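PDB 3R4U: botulinum neurotoxin type C1 from Clostridium botulinum, which probably binds receptors on nerve cells through the heavy-chain fragment seen here, part of a neurotoxin whose light chain is a zinc endopeptidase. Local coordinates for residues Ser73-Phe78 with Thr178-Ser183; Ser127-Asn132 with Asp170-Lys175; Asn155-Met160 with Val174-Gly179; Arg247-Tyr252 with Asn298-Arg303; Tyr253-Asp258 with Gly425-Ser430. All coordinates share one frame; numbering follows the deposited sequence.

Interaction 1 of 5, residues Ser73-Phe78 with Thr178-Ser183; sequences SMYESF and TGINFS
Tyr75, Phe78 and Phe182 build an aromatic cluster in the concanavalin-like beta sandwich, where the start of strand 77-87 meets the loop leading to strand 185-192. Ring against ring, Phe182 turns its edge to the face of Tyr75 in a T-shaped stack, centroids 5.0 Å apart and planes at 68°. Phe78 points its own edge at the Phe182 face in an offset edge-to-face pair with planes at 80°. The apolar contacts complete the sandwiching of Phe182: Met74 CB lies over one face, 4.0 Å from the ring centroid, and Ile180 CG1 over the opposite one. Bends at chi2 (-79°) and chi3 carry Met74 CE back over the centre of the Phe78 ring. Trp108 touches both Met74 and Phe182. The polar part is held by Tyr75 OH, which accepts from Phe182 N at 2.9 Å and bonds a water that donates to Phe182 O. Ile180 O sits in the plane of the Tyr75 ring, 3.3 Å from CE2.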
# COMPACT_ATOMS: atom_id res chain seq x y z
N SER A 73 -3.63 24.94 -20.65
CA SER A 73 -4.27 24.08 -19.65
C SER A 73 -4.24 24.47 -18.18
O SER A 73 -5.28 24.47 -17.51
CB SER A 73 -3.61 22.70 -19.84
OG SER A 73 -3.58 22.34 -21.21
N MET A 74 -3.06 24.84 -17.70
CA MET A 74 -2.81 24.98 -16.26
C MET A 74 -3.32 26.24 -15.60
O MET A 74 -3.37 26.31 -14.36
CB MET A 74 -1.30 24.89 -15.99
CG MET A 74 -0.61 23.80 -16.81
SD MET A 74 -0.86 22.19 -16.06
CE MET A 74 0.01 22.52 -14.53
N TYR A 75 -3.66 27.27 -16.38
CA TYR A 75 -4.04 28.55 -15.78
C TYR A 75 -5.50 28.59 -15.36
O TYR A 75 -5.93 29.54 -14.72
CB TYR A 75 -3.69 29.74 -16.69
CG TYR A 75 -2.20 29.91 -16.80
CD1 TYR A 75 -1.49 29.28 -17.82
CD2 TYR A 75 -1.50 30.66 -15.87
CE1 TYR A 75 -0.12 29.42 -17.91
CE2 TYR A 75 -0.13 30.81 -15.95
CZ TYR A 75 0.56 30.18 -16.97
OH TYR A 75 1.92 30.32 -17.05
N GLU A 76 -6.24 27.56 -15.73
CA GLU A 76 -7.64 27.48 -15.34
C GLU A 76 -7.87 26.34 -14.38
O GLU A 76 -7.97 26.55 -13.17
CB GLU A 76 -8.52 27.34 -16.59
CG GLU A 76 -8.49 28.59 -17.46
CD GLU A 76 -9.31 28.44 -18.73
OE1 GLU A 76 -9.30 27.34 -19.34
OE2 GLU A 76 -9.94 29.44 -19.13
N SER A 77 -7.95 25.13 -14.92
CA SER A 77 -8.21 23.92 -14.16
C SER A 77 -7.31 22.79 -14.65
O SER A 77 -7.15 22.62 -15.85
CB SER A 77 -9.66 23.48 -14.33
OG SER A 77 -10.52 24.24 -13.51
N PHE A 78 -6.75 22.03 -13.72
CA PHE A 78 -5.95 20.86 -14.07
C PHE A 78 -5.96 19.82 -12.95
O PHE A 78 -6.41 20.09 -11.82
CB PHE A 78 -4.51 21.24 -14.46
CG PHE A 78 -3.70 21.80 -13.31
CD1 PHE A 78 -3.10 20.96 -12.38
CD2 PHE A 78 -3.54 23.17 -13.15
CE1 PHE A 78 -2.36 21.48 -11.32
CE2 PHE A 78 -2.80 23.68 -12.10
CZ PHE A 78 -2.21 22.84 -11.18
N THR A 178 -2.16 36.07 -8.95
CA THR A 178 -1.80 36.93 -10.08
C THR A 178 -0.31 36.86 -10.39
O THR A 178 0.53 37.12 -9.52
CB THR A 178 -2.16 38.40 -9.79
OG1 THR A 178 -3.50 38.47 -9.29
CG2 THR A 178 -2.05 39.24 -11.07
N GLY A 179 0.02 36.50 -11.63
CA GLY A 179 1.41 36.45 -12.06
C GLY A 179 2.07 35.09 -11.89
O GLY A 179 3.26 34.93 -12.20
N ILE A 180 1.33 34.11 -11.41
CA ILE A 180 1.88 32.76 -11.37
C ILE A 180 2.27 32.35 -12.80
O ILE A 180 1.50 32.56 -13.74
CB ILE A 180 0.92 31.73 -10.73
CG1 ILE A 180 1.65 30.40 -10.48
CG2 ILE A 180 -0.33 31.53 -11.59
CD1 ILE A 180 0.97 29.53 -9.45
N ASN A 181 3.47 31.82 -12.96
CA ASN A 181 3.88 31.33 -14.27
C ASN A 181 4.24 29.84 -14.20
O ASN A 181 5.16 29.45 -13.48
CB ASN A 181 5.06 32.14 -14.81
CG ASN A 181 5.49 31.69 -16.20
OD1 ASN A 181 6.53 31.05 -16.36
ND2 ASN A 181 4.67 31.99 -17.20
N PHE A 182 3.51 29.01 -14.94
CA PHE A 182 3.76 27.57 -14.92
C PHE A 182 4.90 27.16 -15.83
O PHE A 182 5.03 27.66 -16.95
CB PHE A 182 2.48 26.78 -15.22
CG PHE A 182 1.45 26.89 -14.13
CD1 PHE A 182 1.64 26.23 -12.92
CD2 PHE A 182 0.32 27.67 -14.29
CE1 PHE A 182 0.70 26.34 -11.91
CE2 PHE A 182 -0.62 27.78 -13.29
CZ PHE A 182 -0.43 27.12 -12.09
N SER A 183 5.73 26.26 -15.33
CA SER A 183 6.90 25.75 -16.04
C SER A 183 6.52 24.59 -16.96
O SER A 183 5.59 23.85 -16.69
CB SER A 183 7.94 25.28 -15.03
OG SER A 183 9.05 24.69 -15.67
O HOH W 1 3.03 29.03 -19.06

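Interaction 2 of 5, residues Ser127-Asn132 with Asp170-Lys175; sequences SEQSIN and DTIKVK
Lys175 reaches across to Ser127 and Glu128. Its CG lies between the backbone N and carbonyl carbon (chi1 72°), and the rest of the chain is extended, which brings NZ to two acceptors: Glu128 O at 3.0 Å and Ser127 OG at 3.2 Å. NZ stands 40° out of the Glu128 carbonyl plane rather than on a lone pair. Ser127 OG is also bonded to Gln123 OE1, consistent with a hydroxyl that accepts one hydrogen bond and donates another. At the far end Asn132 N makes a weak bond to Asp170 OD2, long at 3.4 Å though nearly straight. Ser130 OG donates to Glu128 OE2 on the anti side at 2.7 Å and is also bonded to Thr120 OG1; Lys173 NZ donates to Val174 O, on a lone pair at 2.8 Å, and to Gly158 O. Between the polar ends, Ile131 CG2 presses tightly on Ile172 CG1 at 3.3 Å. The strand segments run nearly antiparallel (160°), axes 6.9 Å apart, yet belong to the two facing sheets of the concanavalin-like beta sandwich: strand 127-134 pairs with 116-124, strand 167-173 with 159-164, and Met160 of the latter touches Gln129, Ile131 and Ile172.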
# COMPACT_ATOMS: atom_id res chain seq x y z
N SER A 127 5.24 34.21 -2.07
CA SER A 127 3.85 33.80 -1.95
C SER A 127 3.63 32.35 -2.41
O SER A 127 4.06 31.96 -3.50
CB SER A 127 2.97 34.74 -2.76
OG SER A 127 1.60 34.46 -2.58
N GLU A 128 2.95 31.55 -1.59
CA GLU A 128 2.62 30.18 -1.98
C GLU A 128 1.22 29.81 -1.50
O GLU A 128 0.62 30.52 -0.69
CB GLU A 128 3.62 29.20 -1.37
CG GLU A 128 3.34 28.93 0.09
CD GLU A 128 4.24 27.88 0.69
OE1 GLU A 128 5.43 28.17 0.94
OE2 GLU A 128 3.74 26.77 0.93
N GLN A 129 0.70 28.69 -2.00
CA GLN A 129 -0.47 28.06 -1.42
C GLN A 129 -0.33 26.54 -1.49
O GLN A 129 -0.16 25.95 -2.57
CB GLN A 129 -1.78 28.52 -2.08
CG GLN A 129 -3.02 28.06 -1.33
CD GLN A 129 -4.29 28.81 -1.72
OE1 GLN A 129 -5.26 28.82 -0.97
NE2 GLN A 129 -4.27 29.45 -2.88
N SER A 130 -0.38 25.91 -0.32
CA SER A 130 -0.12 24.48 -0.22
C SER A 130 -1.29 23.69 0.36
O SER A 130 -2.13 24.24 1.07
CB SER A 130 1.13 24.24 0.62
OG SER A 130 2.27 24.71 -0.07
N ILE A 131 -1.33 22.40 0.04
CA ILE A 131 -2.22 21.45 0.68
C ILE A 131 -1.42 20.18 0.92
O ILE A 131 -0.34 20.02 0.37
CB ILE A 131 -3.46 21.10 -0.17
CG1 ILE A 131 -3.06 20.71 -1.59
CG2 ILE A 131 -4.43 22.24 -0.22
CD1 ILE A 131 -4.25 20.34 -2.46
N ASN A 132 -1.94 19.29 1.75
CA ASN A 132 -1.15 18.13 2.09
C ASN A 132 -1.96 16.92 2.49
O ASN A 132 -3.15 17.00 2.80
CB ASN A 132 -0.17 18.46 3.21
CG ASN A 132 -0.87 18.70 4.54
OD1 ASN A 132 -1.40 17.77 5.16
ND2 ASN A 132 -0.89 19.96 4.99
N ASP A 170 -7.97 16.78 1.61
CA ASP A 170 -7.76 18.18 1.94
C ASP A 170 -8.28 19.05 0.80
O ASP A 170 -8.20 18.69 -0.38
CB ASP A 170 -6.28 18.46 2.23
CG ASP A 170 -6.05 19.80 2.94
OD1 ASP A 170 -7.05 20.49 3.26
OD2 ASP A 170 -4.88 20.17 3.16
N THR A 171 -8.86 20.18 1.15
CA THR A 171 -9.44 21.08 0.17
C THR A 171 -9.36 22.47 0.74
O THR A 171 -9.64 22.67 1.92
CB THR A 171 -10.91 20.72 -0.14
OG1 THR A 171 -11.46 21.68 -1.04
CG2 THR A 171 -11.75 20.67 1.14
N ILE A 172 -8.94 23.42 -0.09
CA ILE A 172 -8.92 24.83 0.29
C ILE A 172 -9.22 25.72 -0.91
O ILE A 172 -8.89 25.37 -2.05
CB ILE A 172 -7.57 25.23 0.90
CG1 ILE A 172 -6.44 24.91 -0.06
CG2 ILE A 172 -7.33 24.47 2.19
CD1 ILE A 172 -6.12 26.02 -1.02
N LYS A 173 -9.86 26.85 -0.67
CA LYS A 173 -10.18 27.79 -1.73
C LYS A 173 -8.88 28.36 -2.27
O LYS A 173 -7.99 28.71 -1.51
CB LYS A 173 -11.08 28.92 -1.21
CG LYS A 173 -11.27 30.07 -2.18
CD LYS A 173 -12.23 29.72 -3.31
CE LYS A 173 -12.19 30.71 -4.47
NZ LYS A 173 -11.04 30.50 -5.44
N VAL A 174 -8.75 28.43 -3.59
CA VAL A 174 -7.56 28.99 -4.20
C VAL A 174 -7.56 30.52 -4.06
O VAL A 174 -8.51 31.19 -4.46
CB VAL A 174 -7.43 28.58 -5.69
CG1 VAL A 174 -6.19 29.20 -6.31
CG2 VAL A 174 -7.41 27.05 -5.84
N LYS A 175 -6.50 31.07 -3.48
CA LYS A 175 -6.41 32.52 -3.34
C LYS A 175 -6.00 33.10 -4.68
O LYS A 175 -5.63 32.37 -5.59
CB LYS A 175 -5.41 32.88 -2.25
CG LYS A 175 -3.95 32.63 -2.61
CD LYS A 175 -3.04 32.97 -1.43
CE LYS A 175 -1.57 32.85 -1.82
NZ LYS A 175 -0.66 33.26 -0.71

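Interaction 3 of 5, residues Asn155-Met160 with Val174-Gly179; sequences NMMGNM and VKELTG
Gly158 O is gripped by two donors. Val174 N meets it at 2.9 Å, almost straight (175° at the hydrogen) and in the carbonyl plane, while Lys173 NZ bonds the same oxygen. That carbonyl belongs to a type I turn from Asn155 to Gly158, closed by Gly158 N to Asn155 O at 2.8 Å and reinforced by an Asx turn in which Asn155 OD1 accepts from Met157 N. Gly158 and Asn159 together face Asn155 as a classic beta bulge. Val174 fits against this turn with both branches. Its CG2 points at the backbone, 3.3 Å from Asn155 O, and also touches Met160 CB at 3.8 Å. CG1, anti to the backbone N (chi1 179°), meets Met156 SD at 4.0 Å. A bend at chi2 (-57°) curls Met156 over, so that the same sulfur lies 4.2 Å from Leu177 CD1. A water lies within hydrogen-bonding distance of both Met156 O and Lys175 O. The turn joins strands 148-155 and 159-164 as a beta hairpin, with Val174 just past the end of strand 167-173; from the facing sheet of the sandwich, Leu121 of strand 116-124 touches both Met160 and Leu177.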
# COMPACT_ATOMS: atom_id res chain seq x y z
N ASN A 155 -8.43 24.40 -9.45
CA ASN A 155 -9.27 25.31 -10.21
C ASN A 155 -9.08 26.73 -9.67
O ASN A 155 -9.40 27.00 -8.51
CB ASN A 155 -10.74 24.90 -10.11
CG ASN A 155 -11.66 25.82 -10.88
OD1 ASN A 155 -11.26 26.90 -11.31
ND2 ASN A 155 -12.91 25.41 -11.06
N MET A 156 -8.55 27.63 -10.50
CA MET A 156 -8.25 29.00 -10.07
C MET A 156 -9.50 29.73 -9.59
O MET A 156 -9.43 30.56 -8.69
CB MET A 156 -7.58 29.79 -11.19
CG MET A 156 -6.17 29.33 -11.53
SD MET A 156 -5.05 29.37 -10.11
CE MET A 156 -3.50 28.90 -10.87
N MET A 157 -10.64 29.42 -10.19
CA MET A 157 -11.91 30.00 -9.76
C MET A 157 -12.59 29.14 -8.70
O MET A 157 -13.78 29.33 -8.40
CB MET A 157 -12.85 30.19 -10.96
CG MET A 157 -12.29 31.04 -12.09
SD MET A 157 -12.27 32.81 -11.71
CE MET A 157 -10.65 33.01 -10.94
N GLY A 158 -11.86 28.20 -8.12
CA GLY A 158 -12.46 27.30 -7.16
C GLY A 158 -11.52 26.79 -6.09
O GLY A 158 -10.90 27.57 -5.37
N ASN A 159 -11.42 25.47 -5.99
CA ASN A 159 -10.60 24.87 -4.96
C ASN A 159 -9.38 24.11 -5.46
O ASN A 159 -9.29 23.73 -6.63
CB ASN A 159 -11.46 23.94 -4.10
CG ASN A 159 -12.57 24.69 -3.39
OD1 ASN A 159 -12.30 25.52 -2.52
ND2 ASN A 159 -13.80 24.43 -3.78
N MET A 160 -8.45 23.93 -4.53
CA MET A 160 -7.28 23.09 -4.70
C MET A 160 -7.58 21.89 -3.81
O MET A 160 -7.95 22.05 -2.65
CB MET A 160 -6.06 23.84 -4.20
CG MET A 160 -4.72 23.19 -4.47
SD MET A 160 -3.38 24.08 -3.60
CE MET A 160 -3.95 25.76 -3.76
N VAL A 174 -8.75 28.43 -3.59
CA VAL A 174 -7.56 28.99 -4.20
C VAL A 174 -7.56 30.52 -4.06
O VAL A 174 -8.51 31.19 -4.46
CB VAL A 174 -7.43 28.58 -5.69
CG1 VAL A 174 -6.19 29.20 -6.31
CG2 VAL A 174 -7.41 27.05 -5.84
N LYS A 175 -6.50 31.07 -3.48
CA LYS A 175 -6.41 32.52 -3.34
C LYS A 175 -6.00 33.10 -4.68
O LYS A 175 -5.63 32.37 -5.59
CB LYS A 175 -5.41 32.88 -2.25
CG LYS A 175 -3.95 32.63 -2.61
CD LYS A 175 -3.04 32.97 -1.43
CE LYS A 175 -1.57 32.85 -1.82
NZ LYS A 175 -0.66 33.26 -0.71
N GLU A 176 -6.08 34.42 -4.83
CA GLU A 176 -5.65 35.03 -6.09
C GLU A 176 -4.14 34.85 -6.27
O GLU A 176 -3.35 35.14 -5.37
CB GLU A 176 -6.06 36.50 -6.19
CG GLU A 176 -7.52 36.71 -6.63
CD GLU A 176 -7.77 36.36 -8.11
OE1 GLU A 176 -7.83 37.30 -8.94
OE2 GLU A 176 -7.91 35.16 -8.44
N LEU A 177 -3.75 34.35 -7.44
CA LEU A 177 -2.34 34.04 -7.67
C LEU A 177 -1.84 34.78 -8.90
O LEU A 177 -1.19 34.21 -9.76
CB LEU A 177 -2.15 32.54 -7.83
CG LEU A 177 -2.45 31.71 -6.57
CD1 LEU A 177 -2.52 30.24 -6.93
CD2 LEU A 177 -1.43 31.95 -5.48
N THR A 178 -2.16 36.07 -8.95
CA THR A 178 -1.80 36.93 -10.08
C THR A 178 -0.31 36.86 -10.39
O THR A 178 0.53 37.12 -9.52
CB THR A 178 -2.16 38.40 -9.79
OG1 THR A 178 -3.50 38.47 -9.29
CG2 THR A 178 -2.05 39.24 -11.07
N GLY A 179 0.02 36.50 -11.63
CA GLY A 179 1.41 36.45 -12.06
C GLY A 179 2.07 35.09 -11.89
O GLY A 179 3.26 34.93 -12.20
O HOH W 2 -7.25 32.28 -7.78

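Interaction 4 of 5, residues Arg247-Tyr252 with Asn298-Arg303; sequences RYNKEY and NDTRVR
The Tyr248 ring carries Val302 CG2 over the centre of one face, a CH-pi contact at 3.6 Å from the centroid and 6° off the ring normal. The Arg247 guanidinium has Arg301 CG centred above one face, 3.7 Å from Arg247 CZ, and a water in plane at its edge. The Arg301 guanidinium takes Arg247 NH2 over a face and Asp299 OD2 at its edge. All this lies beside the first strand of the beta-trefoil domain. The two arginines run alongside each other with planes 36° apart, Arg247 NH2 to Arg301 NH2 at 3.3 Å. These like charges are probably eased by Asp299, which salt-bridges Arg301, and by Asp245, which salt-bridges Arg301 NE. Asp299 is held end-on by Arg303, whose NH1 and NH2 each use a syn lone pair of one carboxylate oxygen; Asp299 OD1 also accepts from Arg301 N, which makes an Asx turn. Tyr248 OH is bonded to Asp306. Tyr248 N donates to Thr300 O at 2.7 Å, and Arg247 NH1 to Thr300 OG1 at 3.0 Å with the oxygen tilted 16° from the guanidinium plane. A water spans Tyr248 O and Thr300 OG1, donating to the carbonyl at 2.9 Å.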
# COMPACT_ATOMS: atom_id res chain seq x y z
N ARG A 247 2.59 -12.86 -3.08
CA ARG A 247 3.20 -13.99 -3.79
C ARG A 247 3.10 -15.30 -2.99
O ARG A 247 3.16 -15.29 -1.76
CB ARG A 247 4.68 -13.71 -4.06
CG ARG A 247 4.95 -12.59 -5.03
CD ARG A 247 4.60 -13.01 -6.44
NE ARG A 247 4.97 -11.99 -7.42
CZ ARG A 247 5.17 -12.23 -8.71
NH1 ARG A 247 5.07 -13.47 -9.20
NH2 ARG A 247 5.51 -11.23 -9.52
N TYR A 248 2.99 -16.42 -3.70
CA TYR A 248 3.13 -17.73 -3.06
C TYR A 248 4.60 -18.05 -2.84
O TYR A 248 5.46 -17.46 -3.48
CB TYR A 248 2.50 -18.83 -3.92
CG TYR A 248 1.00 -18.76 -4.03
CD1 TYR A 248 0.19 -19.11 -2.95
CD2 TYR A 248 0.38 -18.33 -5.20
CE1 TYR A 248 -1.17 -19.04 -3.03
CE2 TYR A 248 -0.99 -18.25 -5.29
CZ TYR A 248 -1.77 -18.60 -4.20
OH TYR A 248 -3.14 -18.53 -4.27
N ASN A 249 4.87 -19.00 -1.95
CA ASN A 249 6.23 -19.52 -1.77
C ASN A 249 7.20 -18.45 -1.30
O ASN A 249 8.40 -18.53 -1.55
CB ASN A 249 6.74 -20.16 -3.07
CG ASN A 249 5.78 -21.21 -3.63
OD1 ASN A 249 5.13 -21.94 -2.87
ND2 ASN A 249 5.68 -21.29 -4.95
N LYS A 250 6.68 -17.44 -0.61
CA LYS A 250 7.52 -16.34 -0.16
C LYS A 250 7.23 -16.06 1.31
O LYS A 250 6.08 -16.10 1.75
CB LYS A 250 7.24 -15.11 -1.01
CG LYS A 250 7.79 -13.77 -0.49
CD LYS A 250 7.65 -12.66 -1.57
CE LYS A 250 8.10 -11.28 -1.07
NZ LYS A 250 9.55 -11.24 -0.68
N GLU A 251 8.28 -15.78 2.08
CA GLU A 251 8.11 -15.56 3.51
C GLU A 251 7.47 -14.21 3.80
O GLU A 251 7.89 -13.19 3.25
CB GLU A 251 9.47 -15.61 4.21
CG GLU A 251 10.14 -16.96 4.18
CD GLU A 251 11.36 -17.00 5.09
OE1 GLU A 251 12.16 -16.04 5.06
OE2 GLU A 251 11.49 -17.98 5.85
N TYR A 252 6.46 -14.21 4.67
CA TYR A 252 5.90 -12.96 5.18
C TYR A 252 5.77 -13.00 6.69
O TYR A 252 5.65 -14.07 7.28
CB TYR A 252 4.50 -12.73 4.60
CG TYR A 252 4.49 -12.47 3.11
CD1 TYR A 252 4.82 -11.22 2.59
CD2 TYR A 252 4.15 -13.48 2.22
CE1 TYR A 252 4.81 -10.99 1.21
CE2 TYR A 252 4.13 -13.26 0.85
CZ TYR A 252 4.46 -12.01 0.35
OH TYR A 252 4.44 -11.81 -1.02
N ASN A 298 -0.11 -19.58 -14.15
CA ASN A 298 0.82 -18.79 -14.97
C ASN A 298 1.86 -18.03 -14.15
O ASN A 298 2.92 -17.68 -14.65
CB ASN A 298 0.06 -17.80 -15.85
CG ASN A 298 -0.82 -18.49 -16.88
OD1 ASN A 298 -0.58 -19.65 -17.25
ND2 ASN A 298 -1.85 -17.78 -17.35
N ASP A 299 1.53 -17.74 -12.89
CA ASP A 299 2.47 -17.03 -12.03
C ASP A 299 2.31 -17.46 -10.58
O ASP A 299 1.54 -18.36 -10.26
CB ASP A 299 2.37 -15.50 -12.19
CG ASP A 299 1.01 -14.94 -11.78
OD1 ASP A 299 0.30 -15.55 -10.95
OD2 ASP A 299 0.64 -13.86 -12.31
N THR A 300 3.08 -16.82 -9.71
CA THR A 300 3.02 -17.10 -8.29
C THR A 300 2.29 -15.98 -7.52
O THR A 300 2.43 -15.86 -6.31
CB THR A 300 4.42 -17.32 -7.70
OG1 THR A 300 5.24 -16.17 -7.97
CG2 THR A 300 5.07 -18.57 -8.31
N ARG A 301 1.51 -15.16 -8.24
CA ARG A 301 0.72 -14.13 -7.58
C ARG A 301 -0.52 -14.72 -6.91
O ARG A 301 -1.13 -15.67 -7.43
CB ARG A 301 0.30 -13.05 -8.58
CG ARG A 301 1.46 -12.23 -9.11
CD ARG A 301 0.99 -11.27 -10.20
NE ARG A 301 2.09 -10.41 -10.64
CZ ARG A 301 2.86 -10.66 -11.69
NH1 ARG A 301 2.66 -11.74 -12.43
NH2 ARG A 301 3.84 -9.82 -12.01
N VAL A 302 -0.88 -14.16 -5.76
CA VAL A 302 -2.08 -14.59 -5.04
C VAL A 302 -3.31 -13.76 -5.46
O VAL A 302 -3.26 -12.53 -5.48
CB VAL A 302 -1.86 -14.47 -3.53
CG1 VAL A 302 -3.10 -14.97 -2.78
CG2 VAL A 302 -0.62 -15.27 -3.11
N ARG A 303 -4.41 -14.44 -5.78
CA ARG A 303 -5.60 -13.76 -6.28
C ARG A 303 -6.80 -14.09 -5.42
O ARG A 303 -6.86 -15.16 -4.81
CB ARG A 303 -5.89 -14.16 -7.73
CG ARG A 303 -4.89 -13.60 -8.74
CD ARG A 303 -5.09 -14.13 -10.16
NE ARG A 303 -4.16 -13.50 -11.09
CZ ARG A 303 -2.88 -13.84 -11.22
NH1 ARG A 303 -2.38 -14.83 -10.48
NH2 ARG A 303 -2.10 -13.21 -12.08
O HOH W 3 5.38 -15.62 -11.05
O HOH W 4 7.10 -16.38 -5.61

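Interaction 5 of 5, residues Tyr253-Asp258 with Gly425-Ser430; sequences YMVNID and GFVPVS
Val255 and Gly425 form the tight end of this antiparallel strand pair. As a hydrogen-bonded pair they exchange two bonds, Gly425 N to Val255 O at 2.7 Å and Val255 N to Gly425 O at 2.9 Å. Val255 CG2 packs over the glycine backbone, 3.7 Å from Gly425 O. Tyr253 and Val427 make the second hydrogen-bonded pair, with Tyr253 N to Val427 O at 2.8 Å and Val427 N to Tyr253 O at 2.9 Å. Between them lies the non-hydrogen-bonded pair Met254 and Phe426, on the other face of the sheet. Met254 has CG anti to its N (chi1 179°) and an extended chain, running alongside Phe426. Its SD comes 3.8 Å from Phe426 CE1, an oblique Met-aromatic contact 62° off the ring normal, and Ile371 of strand 366-374 touches both residues. Strands 251-256 and 424-428 are the first and last of the beta-trefoil sheet, and their pairing joins its two ends. Between side chains on the face of Tyr253, Val255 and Val427 the contact is looser: Val255 CG2 is 4.4 Å from Val427 CG2. Tyr253 is partly exposed; its CE2 lies 4.5 Å from Val429 CB, just before the poorly ordered Ser430.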
# COMPACT_ATOMS: atom_id res chain seq x y z
N TYR A 253 5.78 -11.82 7.31
CA TYR A 253 5.26 -11.66 8.66
C TYR A 253 3.76 -11.37 8.53
O TYR A 253 3.36 -10.40 7.90
CB TYR A 253 5.93 -10.50 9.38
CG TYR A 253 7.40 -10.69 9.68
CD1 TYR A 253 7.82 -11.63 10.62
CD2 TYR A 253 8.36 -9.90 9.06
CE1 TYR A 253 9.16 -11.79 10.92
CE2 TYR A 253 9.71 -10.06 9.35
CZ TYR A 253 10.10 -11.00 10.28
OH TYR A 253 11.43 -11.16 10.59
N MET A 254 2.95 -12.23 9.11
CA MET A 254 1.51 -12.09 9.02
C MET A 254 1.00 -11.26 10.19
O MET A 254 1.24 -11.60 11.35
CB MET A 254 0.88 -13.48 9.00
CG MET A 254 -0.64 -13.54 8.93
SD MET A 254 -1.19 -15.24 8.63
CE MET A 254 -2.96 -15.02 8.52
N VAL A 255 0.31 -10.17 9.87
CA VAL A 255 -0.19 -9.28 10.91
C VAL A 255 -1.70 -9.08 10.83
O VAL A 255 -2.30 -9.13 9.75
CB VAL A 255 0.53 -7.89 10.89
CG1 VAL A 255 2.03 -8.06 11.09
CG2 VAL A 255 0.25 -7.15 9.59
N ASN A 256 -2.30 -8.84 11.98
CA ASN A 256 -3.70 -8.49 12.05
C ASN A 256 -3.79 -6.98 12.14
O ASN A 256 -3.05 -6.37 12.91
CB ASN A 256 -4.34 -9.11 13.29
CG ASN A 256 -5.84 -8.98 13.29
OD1 ASN A 256 -6.38 -7.98 13.75
ND2 ASN A 256 -6.53 -9.99 12.76
N ILE A 257 -4.69 -6.38 11.37
CA ILE A 257 -4.82 -4.93 11.32
C ILE A 257 -5.15 -4.33 12.68
O ILE A 257 -4.71 -3.22 13.01
CB ILE A 257 -5.84 -4.49 10.23
CG1 ILE A 257 -5.30 -4.83 8.84
CG2 ILE A 257 -6.12 -3.00 10.32
CD1 ILE A 257 -3.86 -4.36 8.60
N ASP A 258 -5.91 -5.06 13.49
CA ASP A 258 -6.27 -4.58 14.83
C ASP A 258 -5.06 -4.58 15.77
O ASP A 258 -5.05 -3.87 16.76
CB ASP A 258 -7.47 -5.36 15.37
CG ASP A 258 -8.79 -4.76 14.93
OD1 ASP A 258 -8.77 -3.70 14.27
OD2 ASP A 258 -9.85 -5.35 15.24
N GLY A 425 -2.66 -8.63 7.10
CA GLY A 425 -1.66 -8.04 6.25
C GLY A 425 -0.46 -8.96 6.19
O GLY A 425 -0.26 -9.78 7.08
N PHE A 426 0.32 -8.83 5.12
CA PHE A 426 1.48 -9.68 4.92
C PHE A 426 2.68 -8.80 4.62
O PHE A 426 2.79 -8.24 3.53
CB PHE A 426 1.24 -10.68 3.79
CG PHE A 426 0.19 -11.70 4.10
CD1 PHE A 426 0.50 -12.83 4.85
CD2 PHE A 426 -1.12 -11.51 3.68
CE1 PHE A 426 -0.48 -13.77 5.17
CE2 PHE A 426 -2.10 -12.45 3.98
CZ PHE A 426 -1.78 -13.58 4.73
N VAL A 427 3.56 -8.66 5.60
CA VAL A 427 4.77 -7.86 5.47
C VAL A 427 5.91 -8.73 4.96
O VAL A 427 6.27 -9.72 5.59
CB VAL A 427 5.19 -7.24 6.82
CG1 VAL A 427 6.33 -6.25 6.61
CG2 VAL A 427 4.01 -6.55 7.48
N PRO A 428 6.50 -8.34 3.82
CA PRO A 428 7.59 -9.14 3.26
C PRO A 428 8.85 -9.07 4.11
O PRO A 428 9.20 -8.02 4.63
CB PRO A 428 7.82 -8.53 1.88
CG PRO A 428 7.22 -7.18 1.92
CD PRO A 428 6.23 -7.11 3.05
N VAL A 429 9.54 -10.20 4.23
CA VAL A 429 10.78 -10.26 4.99
C VAL A 429 11.95 -9.72 4.17
O VAL A 429 12.10 -10.06 2.99
CB VAL A 429 11.10 -11.70 5.43
CG1 VAL A 429 9.94 -12.62 5.12
CG2 VAL A 429 12.38 -12.19 4.77
N SER A 430 12.77 -8.89 4.79
CA SER A 430 13.93 -8.29 4.12
C SER A 430 14.98 -9.34 3.76
O SER A 430 15.60 -9.28 2.70
CB SER A 430 14.56 -7.22 5.00
OG SER A 430 13.59 -6.29 5.46

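The five contacts fall into two groups, one in each receptor-binding domain. Interactions 1, 2 and 3 lie together in the lectin-like domain: the centre of interaction 3 is about 9 Å from those of both interactions 1 and 2, and its second segment shares residues with each. Interaction 3 connects to 1 through Glu76 O and Met156 N, 2.9 Å apart, and to 2 through Ile172 O and Met160 N, also 2.9 Å apart. Interactions 4 and 5 share strand 251-256 of the trefoil, centres about 14 Å apart, with Tyr252 touching Pro428. Between the groups nothing touches; the nearest approach, between interactions 2 and 5, leaves about 22 Å between nearest atoms.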